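Local coordinates for interferon-activable protein 202 (Mus musculus, PDB 4L5R) that binds double-stranded DNA without sequence specificity through this first HIN-200 domain and restrains the AIM2 inflammasome, probably by sequestering cytosolic DNA, at residues Lys3-Lys8 against Gly33-Phe38; Glu26-Lys31 against Met37-Val42; Arg50-Asn55 against Gly190-Ile195. One frame throughout, in Å; residues are numbered along the deposited sequence.

Interaction 1. Residues Lys3-Lys8 against Gly33-Phe38. With NA (sodium ion), chain D; nucleotides of chain C.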
# COMPACT_ATOMS: atom_id res chain seq x y z
N LYS A 3 16.37 -11.40 -4.37
CA LYS A 3 15.06 -11.38 -3.71
C LYS A 3 15.05 -10.63 -2.38
O LYS A 3 14.09 -10.72 -1.62
CB LYS A 3 14.54 -12.81 -3.50
CG LYS A 3 13.60 -13.30 -4.58
CD LYS A 3 12.43 -14.08 -3.98
CE LYS A 3 11.30 -14.24 -4.99
NZ LYS A 3 10.20 -15.11 -4.51
N LYS A 4 16.13 -9.90 -2.08
CA LYS A 4 16.24 -9.16 -0.82
C LYS A 4 14.99 -8.30 -0.57
O LYS A 4 14.58 -7.53 -1.43
CB LYS A 4 17.48 -8.26 -0.84
CG LYS A 4 18.25 -8.20 0.48
CD LYS A 4 17.41 -7.63 1.62
CE LYS A 4 18.23 -7.51 2.90
NZ LYS A 4 17.41 -7.08 4.07
N ASN A 5 14.41 -8.45 0.63
CA ASN A 5 13.24 -7.69 1.05
C ASN A 5 11.93 -8.00 0.32
O ASN A 5 10.88 -7.46 0.68
CB ASN A 5 13.52 -6.18 0.99
CG ASN A 5 14.45 -5.73 2.09
OD1 ASN A 5 14.67 -6.44 3.07
ND2 ASN A 5 15.01 -4.54 1.93
N ILE A 6 11.98 -8.87 -0.68
CA ILE A 6 10.76 -9.23 -1.42
C ILE A 6 9.88 -10.21 -0.64
O ILE A 6 10.39 -11.07 0.09
CB ILE A 6 11.07 -9.82 -2.81
CG1 ILE A 6 11.88 -8.83 -3.64
CG2 ILE A 6 9.78 -10.20 -3.54
CD1 ILE A 6 11.14 -7.52 -3.91
N SER A 7 8.57 -10.10 -0.79
CA SER A 7 7.64 -10.97 -0.07
C SER A 7 7.74 -12.43 -0.50
O SER A 7 8.13 -12.73 -1.63
CB SER A 7 6.20 -10.47 -0.23
OG SER A 7 5.99 -9.25 0.47
N LYS A 8 7.38 -13.34 0.40
CA LYS A 8 7.36 -14.77 0.12
C LYS A 8 6.48 -15.10 -1.08
O LYS A 8 5.36 -14.62 -1.19
CB LYS A 8 6.85 -15.56 1.34
CG LYS A 8 7.74 -15.48 2.57
CD LYS A 8 7.24 -16.41 3.67
CE LYS A 8 5.91 -15.94 4.26
NZ LYS A 8 4.93 -17.06 4.36
N GLY A 33 13.62 -0.98 12.44
CA GLY A 33 14.64 -0.00 12.11
C GLY A 33 15.72 -0.45 11.14
O GLY A 33 16.64 0.31 10.85
N LYS A 34 15.60 -1.66 10.61
CA LYS A 34 16.66 -2.25 9.80
C LYS A 34 16.53 -2.00 8.29
O LYS A 34 17.52 -2.11 7.56
CB LYS A 34 16.75 -3.75 10.05
CG LYS A 34 17.11 -4.14 11.48
CD LYS A 34 17.49 -5.61 11.55
CE LYS A 34 16.68 -6.36 12.59
NZ LYS A 34 15.22 -6.36 12.29
N GLU A 35 15.34 -1.68 7.81
CA GLU A 35 15.14 -1.44 6.37
C GLU A 35 14.24 -0.23 6.14
O GLU A 35 13.56 0.22 7.06
CB GLU A 35 14.52 -2.67 5.72
CG GLU A 35 15.26 -3.97 5.97
CD GLU A 35 16.52 -4.11 5.14
OE1 GLU A 35 17.41 -4.89 5.55
OE2 GLU A 35 16.62 -3.46 4.07
N ASN A 36 14.23 0.28 4.90
CA ASN A 36 13.27 1.33 4.55
C ASN A 36 12.45 0.99 3.30
O ASN A 36 12.79 0.08 2.56
CB ASN A 36 13.93 2.70 4.42
CG ASN A 36 15.16 2.67 3.55
OD1 ASN A 36 15.21 1.97 2.54
ND2 ASN A 36 16.19 3.43 3.94
N MET A 37 11.35 1.71 3.10
CA MET A 37 10.49 1.47 1.94
C MET A 37 9.54 2.64 1.78
O MET A 37 9.46 3.51 2.65
CB MET A 37 9.68 0.18 2.13
CG MET A 37 8.66 0.26 3.27
SD MET A 37 7.60 -1.21 3.39
CE MET A 37 6.52 -0.95 1.98
N PHE A 38 8.80 2.67 0.67
CA PHE A 38 7.70 3.59 0.56
C PHE A 38 6.60 2.90 -0.24
O PHE A 38 6.88 1.96 -1.00
CB PHE A 38 8.10 4.98 -0.00
CG PHE A 38 8.62 4.96 -1.43
CD1 PHE A 38 7.75 5.06 -2.50
CD2 PHE A 38 9.99 4.93 -1.68
CE1 PHE A 38 8.23 5.07 -3.83
CE2 PHE A 38 10.47 4.94 -2.99
CZ PHE A 38 9.58 5.01 -4.06
NA NA D . 15.18 -1.17 1.84
P DG C 17 10.54 -17.97 -1.79
OP1 DG C 17 10.19 -16.75 -2.55
OP2 DG C 17 10.60 -19.29 -2.46
O5' DG C 17 11.94 -17.74 -1.07
C5' DG C 17 12.06 -16.63 -0.20
C4' DG C 17 13.44 -16.63 0.42
O4' DG C 17 13.44 -17.42 1.63
C3' DG C 17 14.53 -17.19 -0.49
O3' DG C 17 15.62 -16.30 -0.43
C2' DG C 17 14.84 -18.57 0.10
C1' DG C 17 14.49 -18.37 1.58
N9 DG C 17 14.02 -19.57 2.26
C8 DG C 17 13.27 -20.59 1.73
N7 DG C 17 13.00 -21.53 2.59
C5 DG C 17 13.61 -21.11 3.76
C6 DG C 17 13.67 -21.72 5.04
O6 DG C 17 13.17 -22.80 5.40
N1 DG C 17 14.40 -20.96 5.95
C2 DG C 17 14.99 -19.75 5.65
N2 DG C 17 15.65 -19.14 6.65
N3 DG C 17 14.94 -19.17 4.47
C4 DG C 17 14.24 -19.90 3.57
P DC C 16 5.76 -22.26 -0.09
OP1 DC C 16 4.96 -22.07 -1.32
OP2 DC C 16 6.35 -23.57 0.25
O5' DC C 16 6.95 -21.20 -0.10
C5' DC C 16 6.64 -19.83 0.01
C4' DC C 16 7.82 -19.13 0.67
O4' DC C 16 8.00 -19.62 2.02
C3' DC C 16 9.14 -19.35 -0.05
O3' DC C 16 9.51 -18.09 -0.56
C2' DC C 16 10.10 -19.87 1.04
C1' DC C 16 9.37 -19.50 2.33
N1 DC C 16 9.62 -20.36 3.53
C2 DC C 16 10.31 -19.80 4.62
O2 DC C 16 10.70 -18.63 4.55
N3 DC C 16 10.52 -20.56 5.73
C4 DC C 16 10.08 -21.82 5.76
N4 DC C 16 10.33 -22.52 6.87
C5 DC C 16 9.38 -22.40 4.67
C6 DC C 16 9.17 -21.64 3.58
P DT C 15 2.58 -25.73 4.51
OP1 DT C 15 1.84 -26.32 3.38
OP2 DT C 15 3.60 -26.52 5.23
O5' DT C 15 3.30 -24.38 4.03
C5' DT C 15 2.56 -23.34 3.42
C4' DT C 15 3.50 -22.19 3.11
O4' DT C 15 4.02 -21.64 4.34
C3' DT C 15 4.72 -22.62 2.29
O3' DT C 15 4.85 -21.79 1.15
C2' DT C 15 5.91 -22.45 3.23
C1' DT C 15 5.40 -21.38 4.20
N1 DT C 15 6.07 -21.42 5.53
C2 DT C 15 6.70 -20.29 5.99
O2 DT C 15 6.74 -19.24 5.37
N3 DT C 15 7.29 -20.43 7.22
C4 DT C 15 7.31 -21.55 8.01
O4 DT C 15 7.88 -21.56 9.10
C5 DT C 15 6.64 -22.71 7.47
C7 DT C 15 6.59 -23.99 8.25
C6 DT C 15 6.05 -22.59 6.27
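Glu35 takes one donor from the Lys3-Lys8 loop on each of its carboxylate oxygens. Lys4 NZ lies 2.6 Å from Glu35 OE1, a hydrogen bond that is also a salt bridge. Asn5 ND2 donates to Glu35 OE2 at 2.9 Å. This second bond is almost straight, with 172° at the hydrogen. It runs in the amide plane of Asn5 but meets the carboxylate from well out of its own plane. The two flat groups stand 76° apart. Lys4 NZ likewise comes from above the carboxylate. It makes a further hydrogen bond to Asn5 OD1 at 3.0 Å. The Asn5 amide is therefore held at both ends, and its rotation is fixed. The CB of Lys4 does not head for Glu35; a bend at chi2 (-61°) brings the ammonium round. With an alanine in place of Glu35, Lys4 would probably lose its salt-bridge mate and Asn5 ND2 its acceptor.

Behind these groups, a type II beta turn runs from Lys3 to Ile6, closed by Ile6 N to Lys3 O at 3.0 Å. It puts Lys4 and Asn5 at its two central positions. Lys4 O accepts a bond from Asn83, which ties the turn to the rest of the domain. Next along the strand, Asn36 O binds the sodium ion at 2.8 Å, together with Phe54 O. The flanks of the loop meet DNA. Lys3 NZ bonds OP1 of DG17 of chain C at 2.6 Å, and Lys8 NZ bonds the base oxygen O2 of DT15 of chain C at 3.0 Å. Lys34 and Glu35 both face Tyr30 in a classic beta bulge at the start of strand 35-43. The contact thus joins a DNA-binding loop of the HIN-200 domain to a bulged hairpin strand.

Interaction 2. Residues Glu26-Lys31 against Met37-Val42. With nucleotides of chain B.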
# COMPACT_ATOMS: atom_id res chain seq x y z
N GLU A 26 5.99 9.09 1.76
CA GLU A 26 7.36 9.30 2.14
C GLU A 26 7.94 7.94 2.50
O GLU A 26 7.20 7.01 2.81
CB GLU A 26 7.43 10.24 3.37
CG GLU A 26 6.62 9.72 4.54
CD GLU A 26 6.31 10.80 5.57
OE1 GLU A 26 5.11 11.04 5.82
OE2 GLU A 26 7.25 11.40 6.13
N PRO A 27 9.27 7.83 2.47
CA PRO A 27 9.96 6.63 2.94
C PRO A 27 9.81 6.49 4.45
O PRO A 27 9.58 7.48 5.13
CB PRO A 27 11.42 6.90 2.58
CG PRO A 27 11.36 7.93 1.50
CD PRO A 27 10.19 8.78 1.82
N PHE A 28 9.92 5.27 4.95
CA PHE A 28 9.83 5.05 6.38
C PHE A 28 10.60 3.77 6.68
O PHE A 28 10.75 2.91 5.81
CB PHE A 28 8.37 4.96 6.85
CG PHE A 28 7.57 3.88 6.18
CD1 PHE A 28 6.95 4.10 4.95
CD2 PHE A 28 7.45 2.63 6.77
CE1 PHE A 28 6.22 3.10 4.33
CE2 PHE A 28 6.70 1.62 6.15
CZ PHE A 28 6.11 1.85 4.94
N ASN A 29 11.12 3.68 7.90
CA ASN A 29 11.78 2.46 8.35
C ASN A 29 10.78 1.38 8.78
O ASN A 29 9.73 1.68 9.34
CB ASN A 29 12.74 2.78 9.50
CG ASN A 29 13.92 3.64 9.05
OD1 ASN A 29 14.12 3.86 7.85
ND2 ASN A 29 14.72 4.11 10.01
N TYR A 30 11.13 0.13 8.53
CA TYR A 30 10.34 -0.99 9.03
C TYR A 30 11.31 -2.11 9.44
O TYR A 30 12.53 -1.92 9.42
CB TYR A 30 9.31 -1.45 7.97
CG TYR A 30 9.94 -2.14 6.79
CD1 TYR A 30 10.62 -1.42 5.82
CD2 TYR A 30 9.90 -3.53 6.68
CE1 TYR A 30 11.23 -2.06 4.76
CE2 TYR A 30 10.50 -4.17 5.63
CZ TYR A 30 11.17 -3.44 4.67
OH TYR A 30 11.77 -4.10 3.63
N LYS A 31 10.78 -3.26 9.84
CA LYS A 31 11.63 -4.36 10.31
C LYS A 31 12.53 -3.93 11.49
O LYS A 31 13.74 -4.18 11.49
CB LYS A 31 12.48 -4.91 9.16
CG LYS A 31 12.77 -6.40 9.27
CD LYS A 31 13.53 -6.93 8.06
CE LYS A 31 13.93 -8.39 8.25
NZ LYS A 31 14.92 -8.85 7.23
N MET A 37 11.35 1.71 3.10
CA MET A 37 10.49 1.47 1.94
C MET A 37 9.54 2.64 1.78
O MET A 37 9.46 3.51 2.65
CB MET A 37 9.68 0.18 2.13
CG MET A 37 8.66 0.26 3.27
SD MET A 37 7.60 -1.21 3.39
CE MET A 37 6.52 -0.95 1.98
N PHE A 38 8.80 2.67 0.67
CA PHE A 38 7.70 3.59 0.56
C PHE A 38 6.60 2.90 -0.24
O PHE A 38 6.88 1.96 -1.00
CB PHE A 38 8.10 4.98 -0.00
CG PHE A 38 8.62 4.96 -1.43
CD1 PHE A 38 7.75 5.06 -2.50
CD2 PHE A 38 9.99 4.93 -1.68
CE1 PHE A 38 8.23 5.07 -3.83
CE2 PHE A 38 10.47 4.94 -2.99
CZ PHE A 38 9.58 5.01 -4.06
N HIS A 39 5.37 3.32 -0.02
CA HIS A 39 4.23 2.82 -0.79
C HIS A 39 3.95 3.70 -1.99
O HIS A 39 4.21 4.89 -1.95
CB HIS A 39 2.97 2.78 0.08
CG HIS A 39 3.04 1.79 1.19
ND1 HIS A 39 2.90 0.44 0.98
CD2 HIS A 39 3.26 1.96 2.52
CE1 HIS A 39 3.03 -0.19 2.13
NE2 HIS A 39 3.25 0.71 3.08
N ALA A 40 3.37 3.12 -3.04
CA ALA A 40 2.98 3.93 -4.16
C ALA A 40 1.80 3.25 -4.86
O ALA A 40 1.51 2.08 -4.59
CB ALA A 40 4.16 4.14 -5.12
N THR A 41 1.12 4.03 -5.69
CA THR A 41 0.06 3.51 -6.59
C THR A 41 0.42 3.98 -8.00
O THR A 41 0.81 5.14 -8.20
CB THR A 41 -1.31 4.06 -6.19
OG1 THR A 41 -1.65 3.58 -4.88
CG2 THR A 41 -2.39 3.59 -7.16
N VAL A 42 0.31 3.07 -8.96
CA VAL A 42 0.60 3.38 -10.35
C VAL A 42 -0.52 2.79 -11.20
O VAL A 42 -1.30 1.97 -10.71
CB VAL A 42 1.92 2.76 -10.80
CG1 VAL A 42 3.08 3.26 -9.90
CG2 VAL A 42 1.83 1.23 -10.78
P DT B 5 9.98 -9.52 8.63
OP1 DT B 5 10.11 -8.44 7.61
OP2 DT B 5 9.95 -9.17 10.07
O5' DT B 5 8.66 -10.38 8.35
C5' DT B 5 8.50 -11.05 7.11
C4' DT B 5 7.29 -11.96 7.17
O4' DT B 5 7.59 -13.16 7.92
C3' DT B 5 6.05 -11.34 7.83
O3' DT B 5 5.11 -11.10 6.79
C2' DT B 5 5.58 -12.40 8.84
C1' DT B 5 6.36 -13.64 8.40
N1 DT B 5 6.60 -14.66 9.47
C2 DT B 5 6.18 -15.94 9.22
O2 DT B 5 5.63 -16.29 8.19
N3 DT B 5 6.43 -16.81 10.25
C4 DT B 5 7.04 -16.56 11.46
O4 DT B 5 7.19 -17.45 12.30
C5 DT B 5 7.45 -15.19 11.65
C7 DT B 5 8.12 -14.78 12.93
C6 DT B 5 7.21 -14.32 10.66
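The beta hairpin of strands 17-30 and 35-43 is paired here through Phe28 and Met37, an antiparallel hydrogen-bonded pair. Phe28 N donates to Met37 O at 2.9 Å, and Met37 N returns a bond to Phe28 O at 3.0 Å. Beside them, Pro27 CA makes a CA-H...O contact with Met37 O at 3.2 Å.

The side chains of Phe28 and Met37 share one face of the sheet and run side by side. Met37 CG sits over a face of the Phe28 ring, 3.4 Å from Phe28 CZ. Tyr30 meets the same methionine at about a right angle. Met37 SD stands over the face of the Tyr30 ring, 4.1 Å from its centroid and shifted toward the rim. A bend at chi3 (-75°) carries Met37 CE over one face of His39. His39 NE2 lies at the edge of the Phe28 ring, 3.6 Å from Phe28 CZ. The two rings are nearly parallel, at 24°, but slid so far apart that they barely overlap. His39 NE2 has its polar partner elsewhere, in His192 O.

His39 mediates interaction with TP53BP1, and residues 37-44 are required for homomultimerization. The methionine wedged among Phe28, Tyr30 and His39 forms Met-aromatic contacts with Phe28 and Tyr30 within an OB-fold hairpin.

Interaction 3. Residues Arg50-Asn55 against Gly190-Ile195. With NA (sodium ion), chain D; nucleotides of chain B.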
# COMPACT_ATOMS: atom_id res chain seq x y z
N ARG A 50 -1.07 -1.36 -6.47
CA ARG A 50 -0.33 -0.90 -5.30
C ARG A 50 1.10 -1.38 -5.48
O ARG A 50 1.34 -2.46 -6.03
CB ARG A 50 -0.91 -1.48 -4.00
CG ARG A 50 -2.41 -1.34 -3.85
CD ARG A 50 -2.87 0.10 -3.67
NE ARG A 50 -4.32 0.14 -3.44
CZ ARG A 50 -5.08 1.23 -3.56
NH1 ARG A 50 -4.52 2.38 -3.91
NH2 ARG A 50 -6.39 1.16 -3.35
N VAL A 51 2.04 -0.59 -4.98
CA VAL A 51 3.44 -0.85 -5.19
C VAL A 51 4.16 -0.67 -3.85
O VAL A 51 3.84 0.26 -3.08
CB VAL A 51 4.04 0.15 -6.21
CG1 VAL A 51 5.50 -0.23 -6.55
CG2 VAL A 51 3.17 0.25 -7.46
N LYS A 52 5.09 -1.57 -3.56
CA LYS A 52 5.99 -1.40 -2.43
C LYS A 52 7.39 -1.25 -2.99
O LYS A 52 7.86 -2.12 -3.75
CB LYS A 52 5.93 -2.60 -1.48
CG LYS A 52 4.59 -2.73 -0.73
CD LYS A 52 4.45 -4.10 -0.08
CE LYS A 52 3.14 -4.17 0.74
NZ LYS A 52 3.04 -5.46 1.47
N VAL A 53 8.05 -0.16 -2.62
CA VAL A 53 9.35 0.16 -3.20
C VAL A 53 10.40 0.14 -2.09
O VAL A 53 10.21 0.76 -1.05
CB VAL A 53 9.33 1.53 -3.91
CG1 VAL A 53 10.67 1.81 -4.59
CG2 VAL A 53 8.17 1.62 -4.92
N PHE A 54 11.47 -0.61 -2.29
CA PHE A 54 12.47 -0.85 -1.25
C PHE A 54 13.77 -0.16 -1.56
O PHE A 54 14.65 -0.05 -0.72
CB PHE A 54 12.69 -2.35 -1.06
CG PHE A 54 11.45 -3.06 -0.64
CD1 PHE A 54 10.98 -2.94 0.65
CD2 PHE A 54 10.70 -3.79 -1.55
CE1 PHE A 54 9.80 -3.56 1.05
CE2 PHE A 54 9.52 -4.42 -1.16
CZ PHE A 54 9.07 -4.30 0.13
N ASN A 55 13.88 0.34 -2.78
CA ASN A 55 15.10 1.00 -3.20
C ASN A 55 14.91 2.51 -3.13
O ASN A 55 14.21 3.08 -3.95
CB ASN A 55 15.46 0.56 -4.62
CG ASN A 55 16.72 1.22 -5.12
OD1 ASN A 55 17.35 1.99 -4.39
ND2 ASN A 55 17.09 0.94 -6.37
N GLY A 190 1.05 -5.49 9.45
CA GLY A 190 2.05 -6.47 9.05
C GLY A 190 3.38 -5.75 8.85
O GLY A 190 3.48 -4.55 9.11
N ASN A 191 4.41 -6.46 8.39
CA ASN A 191 5.72 -5.82 8.37
C ASN A 191 5.76 -4.53 7.55
O ASN A 191 6.47 -3.60 7.93
CB ASN A 191 6.84 -6.79 7.98
CG ASN A 191 6.71 -7.28 6.56
OD1 ASN A 191 5.63 -7.26 5.99
ND2 ASN A 191 7.83 -7.73 5.99
N HIS A 192 4.94 -4.45 6.50
CA HIS A 192 4.91 -3.28 5.62
C HIS A 192 3.84 -2.23 5.93
O HIS A 192 3.75 -1.22 5.23
CB HIS A 192 4.75 -3.70 4.14
CG HIS A 192 5.79 -4.66 3.66
ND1 HIS A 192 5.49 -5.72 2.83
CD2 HIS A 192 7.13 -4.72 3.88
CE1 HIS A 192 6.60 -6.39 2.56
NE2 HIS A 192 7.61 -5.81 3.18
N SER A 193 3.01 -2.44 6.95
CA SER A 193 1.90 -1.52 7.16
C SER A 193 2.35 -0.10 7.47
O SER A 193 3.38 0.13 8.11
CB SER A 193 0.95 -2.03 8.26
OG SER A 193 0.55 -3.36 7.99
N PHE A 194 1.54 0.85 7.01
CA PHE A 194 1.80 2.27 7.21
C PHE A 194 0.46 2.95 7.44
O PHE A 194 -0.53 2.69 6.74
CB PHE A 194 2.49 2.84 5.96
CG PHE A 194 2.92 4.28 6.08
CD1 PHE A 194 4.12 4.61 6.72
CD2 PHE A 194 2.16 5.30 5.52
CE1 PHE A 194 4.53 5.94 6.81
CE2 PHE A 194 2.57 6.62 5.60
CZ PHE A 194 3.76 6.94 6.25
N ILE A 195 0.44 3.84 8.43
CA ILE A 195 -0.79 4.52 8.78
C ILE A 195 -0.56 6.01 8.94
O ILE A 195 0.42 6.44 9.57
CB ILE A 195 -1.38 3.90 10.05
CG1 ILE A 195 -2.66 4.60 10.46
CG2 ILE A 195 -0.35 3.92 11.18
CD1 ILE A 195 -3.31 3.97 11.67
NA NA D . 15.18 -1.17 1.84
P DG B 6 3.79 -10.22 7.06
OP1 DG B 6 3.24 -9.81 5.74
OP2 DG B 6 4.11 -9.20 8.08
O5' DG B 6 2.77 -11.27 7.72
C5' DG B 6 2.22 -12.30 6.90
C4' DG B 6 1.48 -13.29 7.78
O4' DG B 6 2.43 -14.17 8.43
C3' DG B 6 0.64 -12.64 8.88
O3' DG B 6 -0.68 -13.18 8.91
C2' DG B 6 1.37 -13.06 10.15
C1' DG B 6 1.83 -14.43 9.67
N9 DG B 6 2.66 -15.13 10.65
C8 DG B 6 3.66 -14.63 11.45
N7 DG B 6 4.17 -15.53 12.26
C5 DG B 6 3.44 -16.68 11.98
C6 DG B 6 3.53 -17.98 12.52
O6 DG B 6 4.31 -18.39 13.40
N1 DG B 6 2.61 -18.85 11.94
C2 DG B 6 1.71 -18.50 10.96
N2 DG B 6 0.88 -19.45 10.50
N3 DG B 6 1.62 -17.28 10.43
C4 DG B 6 2.52 -16.44 10.99
P DT B 5 9.98 -9.52 8.63
OP1 DT B 5 10.11 -8.44 7.61
OP2 DT B 5 9.95 -9.17 10.07
O5' DT B 5 8.66 -10.38 8.35
C5' DT B 5 8.50 -11.05 7.11
C4' DT B 5 7.29 -11.96 7.17
O4' DT B 5 7.59 -13.16 7.92
C3' DT B 5 6.05 -11.34 7.83
O3' DT B 5 5.11 -11.10 6.79
C2' DT B 5 5.58 -12.40 8.84
C1' DT B 5 6.36 -13.64 8.40
N1 DT B 5 6.60 -14.66 9.47
C2 DT B 5 6.18 -15.94 9.22
O2 DT B 5 5.63 -16.29 8.19
N3 DT B 5 6.43 -16.81 10.25
C4 DT B 5 7.04 -16.56 11.46
O4 DT B 5 7.19 -17.45 12.30
C5 DT B 5 7.45 -15.19 11.65
C7 DT B 5 8.12 -14.78 12.93
C6 DT B 5 7.21 -14.32 10.66
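Lys52 NZ is gripped by two acceptors, His192 ND1 at 2.8 Å and the hydroxyl oxygen of Ser175. The lysine chain is extended beyond CG and meets the histidine at about a right angle. Its ammonium approaches the edge of the imidazole, tilted 18° from the ring plane. The positive charge is likely to favour a neutral ring with ND1 as the acceptor.

The other nitrogen of the ring faces an apolar neighbour. His192 NE2 lies at the edge of the Phe54 ring, 3.7 Å from Phe54 CZ. The two rings meet obliquely, with planes 53° apart. Asn191 OD1 stands 3.4 Å above the His192 ring plane, over its centre. Tyr30 adds an edge-to-face contact with the same histidine, which is buried.

HIN-200 domains consist of two OB folds in tandem, and this contact bridges them. Lys52 and Phe54 belong to the first OB fold and the loop that follows its strand 48-53. His192 belongs to the second, in the turn before strand 194-197. The backbone of His192 makes a second tie, as its O accepts a bond from His39 NE2.

The turn itself is a type I beta turn from Gly190 to Ser193, with Ser193 N bonded to Gly190 O at 3.1 Å. Gly190 N also donates to Ser193 OG at 2.6 Å. On its outer side the turn binds DNA. Asn191 N donates to OP2 of DG6 of chain B at 2.8 Å. With Asn191 CG between backbone N and carbonyl carbon (chi1 66°), ND2 of Asn191 reaches OP1 of DT5 of chain B at 2.9 Å. Gly190 passes close to that OP2 of DG6, where a CB would be crowded.

Overall arrangement
Strand 35-43 carries interactions 1 and 2, and its sheet neighbour 48-53 carries one side of interaction 3. Interactions 1 and 2 share Met37 and Phe38, and their centres are about 10 Å apart. Tyr30 N probably bonds Glu35 O at 2.8 Å, which continues the hairpin from one into the other. Interaction 3 lies closer to interaction 2, with about 5 Å between centres. There Val51 N probably bonds Ala40 O at 2.7 Å in the same sheet. Met37 SD of the hairpin touches His192 CD2 at 3.6 Å. The sodium ion joins interactions 1 and 3 through Asn36 O and Phe54 O. Both DNA strands are met: chain C by interaction 1, chain B by interaction 3 and by Lys31 packing in interaction 2.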